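PDB 4CO9: kynurenine formamidase from Bacillus anthracis, which catalyses the zinc-dependent hydrolysis of N-formyl-L-kynurenine to L-kynurenine and formate, a step of tryptophan degradation by the kynurenine pathway. Local coordinates for residues G54-A59 / L174-L179; W8-Q13 / P203-I208; E107-R112 / R143-D148; V77-T82 / I190-A195. One frame throughout, in Å; residues are numbered along the deposited sequence. Where two conformers were deposited one is given.

Contact 1. Residues G54-A59 / L174-L179. With ZN (zinc ion), chain P; ZN (zinc ion), chain O.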
# COMPACT_ATOMS: atom_id res chain seq x y z
N GLY C 54 5.03 10.91 -4.12
CA GLY C 54 4.72 9.89 -5.09
C GLY C 54 3.23 9.71 -5.19
O GLY C 54 2.45 10.62 -4.85
N THR C 55 2.82 8.53 -5.60
CA THR C 55 1.43 8.20 -5.77
C THR C 55 0.82 8.01 -4.39
O THR C 55 1.31 7.19 -3.60
CB THR C 55 1.29 6.93 -6.63
OG1 THR C 55 2.03 7.12 -7.84
CG2 THR C 55 -0.15 6.66 -6.96
N HIS C 56 -0.24 8.75 -4.08
CA HIS C 56 -0.79 8.72 -2.74
C HIS C 56 -2.22 9.22 -2.71
O HIS C 56 -2.70 9.83 -3.67
CB HIS C 56 0.08 9.58 -1.82
CG HIS C 56 -0.06 11.04 -2.08
ND1 HIS C 56 0.64 11.69 -3.07
CD2 HIS C 56 -0.83 11.98 -1.48
CE1 HIS C 56 0.33 12.97 -3.06
NE2 HIS C 56 -0.57 13.17 -2.11
N ILE C 57 -2.88 8.97 -1.59
CA ILE C 57 -4.24 9.45 -1.38
C ILE C 57 -4.26 10.46 -0.23
O ILE C 57 -3.45 10.36 0.70
CB ILE C 57 -5.24 8.28 -1.13
CG1 ILE C 57 -4.94 7.52 0.17
CG2 ILE C 57 -5.22 7.34 -2.32
CD1 ILE C 57 -5.74 8.01 1.38
N ASP C 58 -5.18 11.41 -0.32
CA ASP C 58 -5.41 12.41 0.72
C ASP C 58 -6.58 11.99 1.61
O ASP C 58 -7.61 11.54 1.12
CB ASP C 58 -5.80 13.75 0.13
CG ASP C 58 -4.71 14.41 -0.65
OD1 ASP C 58 -3.53 14.00 -0.58
OD2 ASP C 58 -5.05 15.37 -1.37
N ALA C 59 -6.42 12.15 2.92
CA ALA C 59 -7.55 12.04 3.85
C ALA C 59 -8.07 13.46 4.11
O ALA C 59 -7.32 14.42 3.94
CB ALA C 59 -7.11 11.41 5.15
N LEU C 174 -6.97 10.79 -5.20
CA LEU C 174 -5.75 10.06 -5.50
C LEU C 174 -4.89 10.95 -6.39
O LEU C 174 -5.36 11.44 -7.41
CB LEU C 174 -6.13 8.76 -6.20
CG LEU C 174 -5.06 7.93 -6.90
CD1 LEU C 174 -3.98 7.50 -5.91
CD2 LEU C 174 -5.70 6.74 -7.58
N GLU C 175 -3.64 11.16 -6.00
CA GLU C 175 -2.74 12.07 -6.69
C GLU C 175 -1.47 11.37 -7.16
O GLU C 175 -1.07 10.33 -6.60
CB GLU C 175 -2.40 13.26 -5.79
CG GLU C 175 -3.58 14.21 -5.62
CD GLU C 175 -3.49 15.10 -4.39
OE1 GLU C 175 -2.74 14.78 -3.45
OE2 GLU C 175 -4.21 16.14 -4.38
N ASN C 176 -0.85 11.93 -8.20
CA ASN C 176 0.40 11.43 -8.77
C ASN C 176 0.34 10.01 -9.36
O ASN C 176 1.32 9.28 -9.29
CB ASN C 176 1.55 11.52 -7.75
CG ASN C 176 2.09 12.93 -7.59
OD1 ASN C 176 2.02 13.75 -8.51
ND2 ASN C 176 2.65 13.22 -6.43
N VAL C 177 -0.78 9.63 -9.94
CA VAL C 177 -0.77 8.40 -10.73
C VAL C 177 0.03 8.63 -12.02
O VAL C 177 0.22 9.77 -12.42
CB VAL C 177 -2.18 7.84 -11.06
CG1 VAL C 177 -2.82 7.26 -9.80
CG2 VAL C 177 -3.08 8.89 -11.70
N VAL C 178 0.51 7.55 -12.61
CA VAL C 178 1.31 7.58 -13.83
C VAL C 178 0.51 6.91 -14.93
O VAL C 178 0.24 5.71 -14.86
CB VAL C 178 2.61 6.80 -13.64
CG1 VAL C 178 3.48 6.88 -14.88
CG2 VAL C 178 3.35 7.30 -12.41
N LEU C 179 0.09 7.69 -15.92
CA LEU C 179 -0.87 7.21 -16.90
C LEU C 179 -0.42 7.31 -18.36
O LEU C 179 -1.18 6.95 -19.25
CB LEU C 179 -2.20 7.97 -16.73
CG LEU C 179 -2.92 7.87 -15.39
CD1 LEU C 179 -4.16 8.74 -15.42
CD2 LEU C 179 -3.27 6.44 -15.03
ZN ZN P . -1.79 14.89 -1.25
ZN ZN O . -4.01 16.75 -2.36
O HOH W 1 -2.33 16.87 -1.23
O HOH W 2 -2.65 18.68 -3.27
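H56 and E175 face each other as an antiparallel, hydrogen-bonded pair; H56 binds one of two zinc ions, E175 both. The backbone gives the frame: E175 N donates to H56 O at 2.8 Å, nearly straight (178°), and H56 N returns a bond to E175 O. Two residues before H56, G54 O accepts twice, from opposite faces of its carbonyl plane: H56 ND1, with the oxygen in the ring plane, at 2.8 Å, and N176 ND2 at 3.0 Å. With ND1 engaged as a donor, imidazole NE2 serves as the metal ligand, 2.3 Å from the first zinc. T55 OG1 donates to N176 O at 2.7 Å and also meets the backbone N of Q13. Beyond these bonds, D58 bridges the metals, OD1 on the first zinc and OD2 on the second. E175 OE1 binds both zinc ions, more loosely the second, while OE2 binds the second at 2.1 Å. H52 completes the first site and H163 the second. One water bridges the two zinc ions, and another lies farther out on the second alone. Carboxylates suit these places because their negative charge offsets two closely spaced cations, and the bridging water would probably be acidified toward hydroxide, a potent nucleophile for formamide hydrolysis.

Contact 2. Residues W8-Q13 / P203-I208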
# COMPACT_ATOMS: atom_id res chain seq x y z
N TRP C 8 -1.95 -7.08 -13.99
CA TRP C 8 -1.97 -5.80 -13.33
C TRP C 8 -0.85 -4.93 -13.89
O TRP C 8 0.24 -5.42 -14.14
CB TRP C 8 -1.82 -5.98 -11.82
CG TRP C 8 -2.98 -6.65 -11.26
CD1 TRP C 8 -3.12 -7.99 -11.01
CD2 TRP C 8 -4.23 -6.05 -10.95
NE1 TRP C 8 -4.39 -8.25 -10.55
CE2 TRP C 8 -5.10 -7.08 -10.51
CE3 TRP C 8 -4.72 -4.74 -11.01
CZ2 TRP C 8 -6.39 -6.84 -10.10
CZ3 TRP C 8 -6.01 -4.50 -10.61
CH2 TRP C 8 -6.84 -5.54 -10.16
N ILE C 9 -1.15 -3.65 -14.09
CA ILE C 9 -0.21 -2.67 -14.59
C ILE C 9 0.09 -1.64 -13.50
O ILE C 9 -0.82 -1.06 -12.94
CB ILE C 9 -0.79 -1.92 -15.80
CG1 ILE C 9 -1.12 -2.92 -16.92
CG2 ILE C 9 0.18 -0.87 -16.34
CD1 ILE C 9 -2.09 -2.34 -17.94
N ASP C 10 1.37 -1.40 -13.24
CA ASP C 10 1.81 -0.42 -12.26
C ASP C 10 1.55 1.00 -12.77
O ASP C 10 1.99 1.36 -13.87
CB ASP C 10 3.30 -0.62 -11.99
CG ASP C 10 3.82 0.12 -10.76
OD1 ASP C 10 3.02 0.78 -10.05
OD2 ASP C 10 5.04 0.02 -10.50
N ILE C 11 0.81 1.80 -12.00
CA ILE C 11 0.64 3.22 -12.31
C ILE C 11 1.12 4.11 -11.16
O ILE C 11 0.61 5.22 -10.96
CB ILE C 11 -0.81 3.56 -12.73
CG1 ILE C 11 -1.82 3.19 -11.65
CG2 ILE C 11 -1.13 2.84 -14.03
CD1 ILE C 11 -3.15 3.90 -11.80
N SER C 12 2.11 3.61 -10.42
CA SER C 12 2.70 4.33 -9.30
C SER C 12 4.07 4.92 -9.66
O SER C 12 4.79 4.37 -10.49
CB SER C 12 2.87 3.41 -8.11
OG SER C 12 1.65 2.77 -7.76
N GLN C 13 4.40 6.04 -9.03
CA GLN C 13 5.73 6.64 -9.18
C GLN C 13 6.76 5.89 -8.32
O GLN C 13 6.52 5.63 -7.16
CB GLN C 13 5.69 8.11 -8.76
CG GLN C 13 4.86 8.99 -9.67
CD GLN C 13 4.91 10.46 -9.31
OE1 GLN C 13 5.29 10.83 -8.21
NE2 GLN C 13 4.52 11.31 -10.25
N PRO C 203 0.82 7.13 1.20
CA PRO C 203 1.28 6.58 -0.07
C PRO C 203 0.55 5.28 -0.36
O PRO C 203 0.11 4.58 0.58
CB PRO C 203 2.78 6.31 0.15
CG PRO C 203 2.99 6.36 1.60
CD PRO C 203 1.88 7.17 2.22
N VAL C 204 0.40 4.97 -1.64
CA VAL C 204 -0.28 3.76 -2.08
C VAL C 204 0.48 3.16 -3.25
O VAL C 204 1.28 3.84 -3.91
CB VAL C 204 -1.73 4.04 -2.54
CG1 VAL C 204 -2.52 4.72 -1.43
CG2 VAL C 204 -1.76 4.86 -3.82
N ARG C 205 0.24 1.87 -3.48
CA ARG C 205 0.65 1.25 -4.73
C ARG C 205 -0.59 1.17 -5.59
O ARG C 205 -1.46 0.33 -5.35
CB ARG C 205 1.24 -0.13 -4.51
CG ARG C 205 1.88 -0.72 -5.77
CD ARG C 205 3.14 0.04 -6.13
NE ARG C 205 3.85 -0.49 -7.28
CZ ARG C 205 4.70 -1.51 -7.25
NH1 ARG C 205 4.93 -2.20 -6.14
NH2 ARG C 205 5.31 -1.88 -8.37
N ALA C 206 -0.69 2.09 -6.54
CA ALA C 206 -1.79 2.09 -7.47
C ALA C 206 -1.45 1.21 -8.65
O ALA C 206 -0.40 1.38 -9.29
CB ALA C 206 -2.12 3.50 -7.92
N VAL C 207 -2.34 0.25 -8.93
CA VAL C 207 -2.24 -0.61 -10.10
C VAL C 207 -3.60 -0.74 -10.77
O VAL C 207 -4.64 -0.57 -10.12
CB VAL C 207 -1.73 -2.02 -9.74
CG1 VAL C 207 -0.37 -1.95 -9.07
CG2 VAL C 207 -2.71 -2.75 -8.83
N ILE C 208 -3.59 -1.10 -12.05
CA ILE C 208 -4.83 -1.32 -12.81
C ILE C 208 -4.74 -2.55 -13.70
O ILE C 208 -3.66 -2.93 -14.15
CB ILE C 208 -5.19 -0.09 -13.70
CG1 ILE C 208 -4.04 0.25 -14.67
CG2 ILE C 208 -5.55 1.09 -12.83
CD1 ILE C 208 -4.35 1.38 -15.65
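D10 CG stands anti to the backbone N (chi1 -167°), and R205, whose CG is likewise anti to its own N, bends at chi2 (69°), which sets CD beside S12 OG. Beyond that bend the guanidinium meets the D10 carboxylate. The grip is side-on: R205 NE donates to D10 OD1 at 3.2 Å and NH2 to OD2 at 2.9 Å, forming a salt bridge. Both nitrogens come from above the carboxylate plane, and the two flat groups are turned 59° apart. OD1 also accepts from S12 N, on the face opposite to NE, closing an Asx turn that fixes the carboxylate; aspartate is short enough to serve both roles. S12 OG bonds to A206 O at 2.9 Å, while I11 N reaches the same oxygen from the other face at 3.0 Å, so a small hydroxyl side chain gives that carbonyl a second donor. The regular pairing is brief: I9 and I208 exchange two backbone bonds, I9 N to I208 O being 2.6 Å. Apolar branches fill the flanks. I11 CD1 packs on I208 CG2 at 3.8 Å, and V207 CG2 touches W8 CE3 at 3.6 Å, the indole crossing the valine at about a right angle. R205 NH1 bonds to P193 O of the second subunit, and W8 packs on V79 of that subunit, so the contact belongs also to the dimer interface. Within the chain, strand 9-10 is an outermost strand of the mixed sheet; it pairs antiparallel with strand 207-210, whose other neighbour is strand 185-190.

Contact 3. Residues E107-R112 / R143-D148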
# COMPACT_ATOMS: atom_id res chain seq x y z
N GLU C 107 -17.75 4.55 -11.25
CA GLU C 107 -17.56 4.70 -9.79
C GLU C 107 -16.22 5.39 -9.45
O GLU C 107 -16.08 5.99 -8.38
CB GLU C 107 -17.62 3.32 -9.11
CG GLU C 107 -18.90 2.48 -9.26
CD GLU C 107 -18.65 1.00 -8.98
OE1 GLU C 107 -17.81 0.67 -8.10
OE2 GLU C 107 -19.28 0.17 -9.65
N ARG C 108 -15.23 5.27 -10.32
CA ARG C 108 -13.89 5.81 -10.08
C ARG C 108 -13.38 6.36 -11.40
O ARG C 108 -13.55 5.72 -12.42
CB ARG C 108 -12.94 4.70 -9.60
CG ARG C 108 -13.38 4.04 -8.31
CD ARG C 108 -12.63 2.77 -7.94
NE ARG C 108 -13.33 2.18 -6.81
CZ ARG C 108 -14.46 1.48 -6.91
NH1 ARG C 108 -15.01 1.20 -8.10
NH2 ARG C 108 -15.04 1.03 -5.80
N LEU C 109 -12.76 7.54 -11.36
CA LEU C 109 -12.34 8.20 -12.58
C LEU C 109 -10.92 8.71 -12.46
O LEU C 109 -10.61 9.43 -11.51
CB LEU C 109 -13.29 9.36 -12.88
CG LEU C 109 -13.04 10.17 -14.15
CD1 LEU C 109 -13.29 9.30 -15.37
CD2 LEU C 109 -13.95 11.39 -14.19
N LEU C 110 -10.06 8.29 -13.38
CA LEU C 110 -8.68 8.79 -13.45
C LEU C 110 -8.53 9.72 -14.63
O LEU C 110 -8.95 9.40 -15.75
CB LEU C 110 -7.67 7.65 -13.57
CG LEU C 110 -7.78 6.51 -12.56
CD1 LEU C 110 -6.70 5.47 -12.75
CD2 LEU C 110 -7.76 7.04 -11.13
N LEU C 111 -7.92 10.88 -14.38
CA LEU C 111 -7.74 11.92 -15.37
C LEU C 111 -6.28 12.00 -15.80
O LEU C 111 -5.40 12.29 -14.99
CB LEU C 111 -8.17 13.27 -14.78
CG LEU C 111 -9.55 13.37 -14.15
CD1 LEU C 111 -9.82 14.79 -13.68
CD2 LEU C 111 -10.62 12.95 -15.14
N ARG C 112 -6.03 11.73 -17.08
CA ARG C 112 -4.72 11.92 -17.67
C ARG C 112 -4.60 13.35 -18.21
O ARG C 112 -5.19 13.69 -19.23
CB ARG C 112 -4.45 10.93 -18.82
CG ARG C 112 -2.99 10.90 -19.25
CD ARG C 112 -2.71 10.18 -20.58
NE ARG C 112 -3.17 8.79 -20.59
CZ ARG C 112 -4.37 8.40 -20.99
NH1 ARG C 112 -5.25 9.29 -21.46
NH2 ARG C 112 -4.70 7.13 -20.93
N ARG C 143 -17.04 8.03 -6.79
CA ARG C 143 -16.57 8.05 -5.41
C ARG C 143 -15.08 8.35 -5.27
O ARG C 143 -14.61 8.61 -4.17
CB ARG C 143 -16.85 6.71 -4.74
CG ARG C 143 -18.30 6.25 -4.78
CD ARG C 143 -18.39 4.82 -4.29
NE ARG C 143 -18.37 4.77 -2.82
CZ ARG C 143 -18.09 3.69 -2.10
NH1 ARG C 143 -17.77 2.55 -2.70
NH2 ARG C 143 -18.11 3.75 -0.77
N LEU C 144 -14.35 8.30 -6.37
CA LEU C 144 -12.92 8.56 -6.34
C LEU C 144 -12.49 9.23 -7.63
O LEU C 144 -12.87 8.81 -8.72
CB LEU C 144 -12.15 7.25 -6.14
CG LEU C 144 -10.63 7.31 -6.30
CD1 LEU C 144 -9.90 7.89 -5.10
CD2 LEU C 144 -10.07 5.93 -6.59
N ILE C 145 -11.67 10.26 -7.48
CA ILE C 145 -11.05 10.95 -8.59
C ILE C 145 -9.54 10.85 -8.42
O ILE C 145 -9.01 11.05 -7.31
CB ILE C 145 -11.54 12.42 -8.70
CG1 ILE C 145 -11.13 13.04 -10.02
CG2 ILE C 145 -11.02 13.29 -7.57
CD1 ILE C 145 -12.02 12.66 -11.17
N GLY C 146 -8.86 10.51 -9.52
CA GLY C 146 -7.41 10.43 -9.53
C GLY C 146 -6.85 11.33 -10.60
O GLY C 146 -7.46 11.47 -11.67
N VAL C 147 -5.71 11.96 -10.31
CA VAL C 147 -5.02 12.81 -11.26
C VAL C 147 -3.54 12.45 -11.38
O VAL C 147 -2.93 11.97 -10.41
CB VAL C 147 -5.17 14.31 -10.90
CG1 VAL C 147 -6.62 14.73 -11.04
CG2 VAL C 147 -4.66 14.61 -9.50
N ASP C 148 -2.96 12.69 -12.55
CA ASP C 148 -1.54 12.41 -12.78
C ASP C 148 -0.63 13.59 -12.46
O ASP C 148 0.42 13.75 -13.07
CB ASP C 148 -1.31 11.91 -14.21
CG ASP C 148 -1.71 12.92 -15.27
OD1 ASP C 148 -2.32 13.95 -14.93
OD2 ASP C 148 -1.43 12.66 -16.47
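L109 and L111 run beside I145 and V147 in two parallel strands, 108-112 and 144-147, whose axes approach to 4.6 Å and diverge by 17°. The backbone bonds alternate as parallel pairing requires: L109 N donates to L144 O, G146 N to L109 O at 2.9 Å, and L111 N to G146 O at 2.8 Å. R143 N to E107 O extends the ladder at its start with a nearly straight bond (174°), whereas D148 N to L111 O is weak at its far end. Both are central strands of the mixed sheet, and the link between them passes through helix 133-140, a beta-alpha-beta crossover. That helix lies on the face carrying L109 and I145, both of which touch L137. Here the leucine and isoleucine lie side by side, pointing the same way; I145 CG1 is anti to the backbone N (chi1 -168°), and CD1 beyond it meets L109 CD2 at 3.8 Å and L111 CG at 3.9 Å. Branched aliphatic residues suit this face, since their methyls fit between helix and sheet. On the other face G146 has no side chain, and L110 CD2 lies 3.8 Å from its CA; a CB there would collide with that methyl. The salt bridge from R108 NH1 to E107 OE1 is local to the start of the strand. Most charged groups turn to partners beyond the pair: R112 bonds through NH2 to V182 O and forms salt bridges with D86 and D184, D148 bonds to T113 OG1 and S114 N, and the R108 guanidinium meets the backbone oxygens of Q76, V77 and P81.

Contact 4. Residues V77-T82 / I190-A195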
# COMPACT_ATOMS: atom_id res chain seq x y z
N VAL C 77 -13.84 2.08 -1.46
CA VAL C 77 -13.67 3.18 -2.39
C VAL C 77 -12.43 3.00 -3.27
O VAL C 77 -12.43 3.37 -4.46
CB VAL C 77 -13.55 4.51 -1.62
CG1 VAL C 77 -13.13 5.64 -2.55
CG2 VAL C 77 -14.87 4.86 -0.97
N TYR C 78 -11.40 2.38 -2.71
CA TYR C 78 -10.10 2.33 -3.35
C TYR C 78 -9.82 1.05 -4.15
O TYR C 78 -8.70 0.86 -4.62
CB TYR C 78 -9.01 2.53 -2.30
CG TYR C 78 -9.13 3.86 -1.60
CD1 TYR C 78 -8.57 5.00 -2.16
CD2 TYR C 78 -9.83 3.99 -0.41
CE1 TYR C 78 -8.69 6.24 -1.54
CE2 TYR C 78 -9.97 5.22 0.22
CZ TYR C 78 -9.38 6.34 -0.35
OH TYR C 78 -9.50 7.58 0.26
N VAL C 79 -10.82 0.17 -4.29
CA VAL C 79 -10.70 -1.02 -5.11
C VAL C 79 -11.95 -1.18 -5.96
O VAL C 79 -13.05 -1.25 -5.42
CB VAL C 79 -10.54 -2.30 -4.26
CG1 VAL C 79 -10.29 -3.51 -5.15
CG2 VAL C 79 -9.39 -2.15 -3.27
N GLY C 80 -11.78 -1.30 -7.27
CA GLY C 80 -12.91 -1.61 -8.14
C GLY C 80 -12.84 -0.96 -9.50
O GLY C 80 -11.82 -0.35 -9.84
N PRO C 81 -13.93 -1.09 -10.28
CA PRO C 81 -13.97 -0.57 -11.64
C PRO C 81 -13.62 0.90 -11.70
O PRO C 81 -14.04 1.67 -10.83
CB PRO C 81 -15.44 -0.80 -12.06
CG PRO C 81 -15.84 -2.00 -11.27
CD PRO C 81 -15.16 -1.83 -9.94
N THR C 82 -12.83 1.25 -12.70
CA THR C 82 -12.39 2.62 -12.90
C THR C 82 -12.38 2.92 -14.38
O THR C 82 -12.17 2.03 -15.20
CB THR C 82 -10.96 2.98 -12.37
OG1 THR C 82 -10.78 4.40 -12.34
CG2 THR C 82 -9.86 2.44 -13.26
N ILE C 190 -6.72 -0.74 -8.08
CA ILE C 190 -6.39 -0.92 -6.66
C ILE C 190 -5.48 0.24 -6.26
O ILE C 190 -4.45 0.48 -6.90
CB ILE C 190 -5.63 -2.24 -6.41
CG1 ILE C 190 -6.47 -3.44 -6.88
CG2 ILE C 190 -5.30 -2.37 -4.93
CD1 ILE C 190 -5.68 -4.73 -6.94
N ALA C 191 -5.84 0.93 -5.20
CA ALA C 191 -5.03 2.04 -4.70
C ALA C 191 -5.25 2.26 -3.20
O ALA C 191 -5.76 3.29 -2.77
CB ALA C 191 -5.33 3.30 -5.48
N LEU C 192 -4.85 1.27 -2.40
CA LEU C 192 -5.26 1.20 -1.01
C LEU C 192 -4.34 1.98 -0.08
O LEU C 192 -3.12 1.83 -0.15
CB LEU C 192 -5.28 -0.26 -0.54
CG LEU C 192 -6.48 -1.10 -0.99
CD1 LEU C 192 -6.12 -2.57 -0.98
CD2 LEU C 192 -7.68 -0.83 -0.10
N PRO C 193 -4.91 2.81 0.81
CA PRO C 193 -4.06 3.44 1.82
C PRO C 193 -3.57 2.44 2.84
O PRO C 193 -4.25 1.44 3.12
CB PRO C 193 -4.98 4.45 2.51
CG PRO C 193 -6.37 4.09 2.14
CD PRO C 193 -6.34 3.16 0.95
N LEU C 194 -2.39 2.71 3.40
CA LEU C 194 -1.93 1.99 4.56
C LEU C 194 -2.88 2.25 5.72
O LEU C 194 -3.60 3.25 5.73
CB LEU C 194 -0.50 2.43 4.91
CG LEU C 194 0.57 2.17 3.83
CD1 LEU C 194 1.92 2.68 4.33
CD2 LEU C 194 0.67 0.69 3.50
N ALA C 195 -2.88 1.35 6.70
CA ALA C 195 -3.83 1.43 7.81
C ALA C 195 -3.39 2.46 8.87
O ALA C 195 -3.23 2.13 10.02
CB ALA C 195 -4.00 0.06 8.44
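Y78 and P193 supply the CH-pi element of this contact. P193 CD lies over one face of the phenol ring, 4.0 Å from the centroid and 19° off the normal, and the two side chains cross at about a right angle; V77 CG1 covers the opposite face. A flat ring suits a slot between two aliphatic groups, and proline offers a rigid, polarised CD. Hydrogen bonding is sparse. A191 N donates to Y78 O at 2.9 Å, nearly along the C=O axis, and the tyrosine hydroxyl bonds to H172 ND1. Apolar contacts complete the joint: V79 CG1 runs beside I190 CG1 at 4.2 Å, both side chains pointing the same way, while V79 CG2 meets L192 CD2 at 3.8 Å. With CG1 anti to the backbone N (chi1 -175°), the valine directs one methyl to each partner. I190 also packs against I190 of the second subunit, which carries this apolar layer across the dimer interface. Polar and apolar parts are thus unevenly matched: A191 O is buried without a partner, 3.3 Å from Y78 CD1, so the joint rests chiefly on aromatic and aliphatic packing.

All four contacts reach one mixed sheet, with centres 9 to 13 Å apart. Contact 2 joins residues near the two ends of the chain and encloses the others; contacts 1 and 4 alternate along the sequence, and contact 3 is nested within both. Across the sheet, strands 9-10 and 207-210 of contact 2 lead to 185-190 and 81-86, at contact 4, then to 108-112 and 144-147 of contact 3, and on to 172-175 and 56-58 of contact 1, with 201-203 at the far edge. Strand 172-175 bonds to 144-147, so contact 3 directly adjoins the zinc-bearing pair. Contacts 2 and 4 both touch the second subunit, so the same sheet carries the catalytic metals and part of the dimer interface.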